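Local atomic coordinates of alcohol dehydrogenase, zinc-containing (Thermotoga maritima, PDB entry 1VJ0), a protein that probably catalyses the oxidation or reduction of alcohol-type substrates as a zinc-containing member of the medium-chain dehydrogenase family. Residues A[47-55]-A[371-379]. Numbering follows the deposited sequence.
Sequences VEILSAGVC and ALKVILYPE
Lys373 meets the backbone of Val54 through a bend in its chain: CG stands opposite the backbone N (chi1 -169°), chi2 turns by 81°, and the remaining methylenes run straight to the ammonium. NZ lies 2.8 Å from Val54 O and donates to it from above the carbonyl plane, not along a lone pair. A lysine suits this place because its long apolar stem can pass along Gly53, where no side chain stands in the way, and still deliver a charge; CE is 4.5 Å from Gly53 CA.

Val54 sends CG2 against Leu376, 3.6 Å from CD1, while its CB packs on that of Val374. With Ala52, these branched and small apolar residues occupy one face of the antiparallel pairing of strands 45-54 and 374-377. Ala52 and Leu376 form a hydrogen-bonded pair: Leu376 N reaches Ala52 O at 2.8 Å, and Ala52 N returns a bond to Leu376 O. On the other face, Ile375 lays CD1 over the bare CA of Gly53, at 3.9 Å. Beyond the bulge that Leu50 and Ser51 make opposite Ala80, Pro378 brings CG to 3.3 Å from Ile49 O and packs crosswise on the Ile49 side chain.

The pairing thus adds the C-terminal strand to the sheet of the GroES-like catalytic domain, as the chain returns from the Rossmann domain, directly beside a zinc site. Cys55, at the N-cap of helix 56-62, binds the zinc ion with His77, Glu78 and Cys178. Lys373 NZ also forms a salt bridge with Glu78 OE1, so one ammonium links the carbonyl just before Cys55 to the carboxylate of a second ligand. This double grip probably helps to hold Glu78 in position relative to Cys55 at the metal.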
loop_
_atom_site.group_PDB
_atom_site.type_symbol
_atom_site.label_atom_id
_atom_site.label_comp_id
_atom_site.label_asym_id
_atom_site.label_seq_id
_atom_site.Cartn_x
_atom_site.Cartn_y
_atom_site.Cartn_z
ATOM N N VAL A 47 -16.936 -28.906 -21.084
ATOM C CA VAL A 47 -16.977 -29.269 -19.673
ATOM C C VAL A 47 -18.322 -29.891 -19.333
ATOM O O VAL A 47 -19.371 -29.346 -19.689
ATOM C CB VAL A 47 -16.688 -28.032 -18.769
ATOM C CG1 VAL A 47 -16.755 -28.379 -17.264
ATOM C CG2 VAL A 47 -15.324 -27.445 -19.130
ATOM N N GLU A 48 -18.269 -31.036 -18.676
ATOM C CA GLU A 48 -19.428 -31.654 -18.048
ATOM C C GLU A 48 -19.687 -30.973 -16.712
ATOM O O GLU A 48 -18.814 -30.963 -15.822
ATOM C CB GLU A 48 -19.147 -33.153 -17.830
ATOM C CG GLU A 48 -20.307 -33.879 -17.145
ATOM C CD GLU A 48 -19.939 -35.220 -16.547
ATOM O OE1 GLU A 48 -18.759 -35.664 -16.659
ATOM O OE2 GLU A 48 -20.861 -35.795 -15.920
ATOM N N ILE A 49 -20.845 -30.353 -16.561
ATOM C CA ILE A 49 -21.203 -29.707 -15.280
ATOM C C ILE A 49 -21.471 -30.768 -14.218
ATOM O O ILE A 49 -22.250 -31.678 -14.460
ATOM C CB ILE A 49 -22.420 -28.760 -15.435
ATOM C CG1 ILE A 49 -22.105 -27.557 -16.350
ATOM C CG2 ILE A 49 -22.965 -28.291 -14.094
ATOM C CD1 ILE A 49 -21.138 -26.540 -15.733
ATOM N N LEU A 50 -20.814 -30.640 -13.054
ATOM C CA LEU A 50 -21.100 -31.478 -11.901
ATOM C C LEU A 50 -21.836 -30.743 -10.786
ATOM O O LEU A 50 -22.621 -31.359 -10.069
ATOM C CB LEU A 50 -19.832 -32.178 -11.373
ATOM C CG LEU A 50 -19.059 -33.026 -12.365
ATOM C CD1 LEU A 50 -17.616 -33.303 -11.912
ATOM C CD2 LEU A 50 -19.853 -34.299 -12.645
ATOM N N SER A 51 -21.581 -29.464 -10.626
ATOM C CA SER A 51 -22.287 -28.616 -9.660
ATOM C C SER A 51 -22.586 -27.270 -10.290
ATOM O O SER A 51 -21.683 -26.666 -10.887
ATOM C CB SER A 51 -21.395 -28.334 -8.443
ATOM O OG SER A 51 -20.838 -29.488 -7.880
ATOM N N ALA A 52 -23.833 -26.791 -10.142
ATOM C CA ALA A 52 -24.234 -25.458 -10.539
ATOM C C ALA A 52 -24.928 -24.738 -9.412
ATOM O O ALA A 52 -26.018 -25.153 -8.965
ATOM C CB ALA A 52 -25.155 -25.494 -11.754
ATOM N N GLY A 53 -24.346 -23.645 -8.934
ATOM C CA GLY A 53 -24.996 -22.868 -7.898
ATOM C C GLY A 53 -26.145 -22.055 -8.438
ATOM O O GLY A 53 -26.056 -21.489 -9.527
ATOM N N VAL A 54 -27.218 -21.990 -7.680
ATOM C CA VAL A 54 -28.315 -21.071 -7.947
ATOM C C VAL A 54 -28.114 -19.840 -7.055
ATOM O O VAL A 54 -28.153 -19.938 -5.825
ATOM C CB VAL A 54 -29.674 -21.744 -7.723
ATOM C CG1 VAL A 54 -30.814 -20.808 -8.048
ATOM C CG2 VAL A 54 -29.775 -22.968 -8.606
ATOM N N CYS A 55 -27.893 -18.696 -7.705
ATOM C CA CYS A 55 -27.621 -17.423 -7.046
ATOM C C CYS A 55 -28.852 -16.583 -6.925
ATOM O O CYS A 55 -29.762 -16.659 -7.737
ATOM C CB CYS A 55 -26.576 -16.627 -7.830
ATOM S SG CYS A 55 -26.026 -15.193 -6.882
ATOM N N ALA A 371 -34.681 -21.539 0.835
ATOM C CA ALA A 371 -33.295 -21.986 0.733
ATOM C C ALA A 371 -32.368 -20.819 1.037
ATOM O O ALA A 371 -32.688 -19.662 0.722
ATOM C CB ALA A 371 -32.996 -22.536 -0.673
ATOM N N LEU A 372 -31.206 -21.138 1.617
ATOM C CA LEU A 372 -30.110 -20.196 1.742
ATOM C C LEU A 372 -29.261 -20.266 0.459
ATOM O O LEU A 372 -28.914 -19.238 -0.116
ATOM C CB LEU A 372 -29.270 -20.513 2.988
ATOM C CG LEU A 372 -27.986 -19.754 3.312
ATOM C CD1 LEU A 372 -28.229 -18.295 3.351
ATOM C CD2 LEU A 372 -27.414 -20.183 4.668
ATOM N N LYS A 373 -28.916 -21.493 0.059
ATOM C CA LYS A 373 -28.255 -21.773 -1.191
ATOM C C LYS A 373 -28.688 -23.130 -1.741
ATOM O O LYS A 373 -28.707 -24.131 -1.021
ATOM C CB LYS A 373 -26.713 -21.752 -0.999
ATOM C CG LYS A 373 -25.958 -21.768 -2.251
ATOM C CD LYS A 373 -25.903 -20.379 -2.820
ATOM C CE LYS A 373 -25.465 -20.391 -4.221
ATOM N NZ LYS A 373 -25.705 -19.024 -4.709
ATOM N N VAL A 374 -29.054 -23.129 -3.018
ATOM C CA VAL A 374 -29.351 -24.350 -3.766
ATOM C C VAL A 374 -28.247 -24.641 -4.758
ATOM O O VAL A 374 -27.789 -23.742 -5.468
ATOM C CB VAL A 374 -30.629 -24.227 -4.600
ATOM C CG1 VAL A 374 -30.943 -25.593 -5.304
ATOM C CG2 VAL A 374 -31.807 -23.763 -3.732
ATOM N N ILE A 375 -27.880 -25.908 -4.819
ATOM C CA ILE A 375 -27.040 -26.471 -5.859
ATOM C C ILE A 375 -27.840 -27.391 -6.796
ATOM O O ILE A 375 -28.639 -28.224 -6.360
ATOM C CB ILE A 375 -25.891 -27.270 -5.199
ATOM C CG1 ILE A 375 -25.095 -26.358 -4.261
ATOM C CG2 ILE A 375 -24.963 -27.898 -6.259
ATOM C CD1 ILE A 375 -24.340 -25.223 -4.914
ATOM N N LEU A 376 -27.622 -27.241 -8.103
ATOM C CA LEU A 376 -28.270 -28.106 -9.092
ATOM C C LEU A 376 -27.264 -29.121 -9.576
ATOM O O LEU A 376 -26.070 -28.827 -9.739
ATOM C CB LEU A 376 -28.790 -27.308 -10.298
ATOM C CG LEU A 376 -29.918 -26.305 -10.019
ATOM C CD1 LEU A 376 -30.172 -25.393 -11.197
ATOM C CD2 LEU A 376 -31.195 -27.053 -9.611
ATOM N N TYR A 377 -27.748 -30.320 -9.833
ATOM C CA TYR A 377 -26.900 -31.315 -10.427
ATOM C C TYR A 377 -27.583 -31.938 -11.654
ATOM O O TYR A 377 -28.762 -32.333 -11.608
ATOM C CB TYR A 377 -26.491 -32.367 -9.401
ATOM C CG TYR A 377 -27.615 -33.068 -8.776
ATOM C CD1 TYR A 377 -28.204 -34.173 -9.392
ATOM C CD2 TYR A 377 -28.112 -32.655 -7.541
ATOM C CE1 TYR A 377 -29.270 -34.841 -8.797
ATOM C CE2 TYR A 377 -29.164 -33.311 -6.951
ATOM C CZ TYR A 377 -29.734 -34.396 -7.567
ATOM O OH TYR A 377 -30.775 -35.025 -6.931
ATOM N N PRO A 378 -26.847 -31.996 -12.757
ATOM C CA PRO A 378 -27.318 -32.732 -13.907
ATOM C C PRO A 378 -27.417 -34.235 -13.597
ATOM O O PRO A 378 -26.765 -34.729 -12.674
ATOM C CB PRO A 378 -26.257 -32.445 -14.965
ATOM C CG PRO A 378 -25.483 -31.236 -14.436
ATOM C CD PRO A 378 -25.524 -31.379 -12.998
ATOM N N GLU A 379 -28.241 -34.892 -14.399
ATOM C CA GLU A 379 -28.497 -36.332 -14.456
ATOM C C GLU A 379 -29.618 -36.648 -13.489
ATOM O O GLU A 379 -30.726 -36.897 -13.985
ATOM C CB GLU A 379 -27.236 -37.205 -14.336
ATOM C CG GLU A 379 -26.246 -36.810 -15.436
ATOM C CD GLU A 379 -25.296 -37.908 -15.928
ATOM O OE1 GLU A 379 -25.704 -38.776 -16.767
ATOM O OE2 GLU A 379 -24.102 -37.859 -15.519
#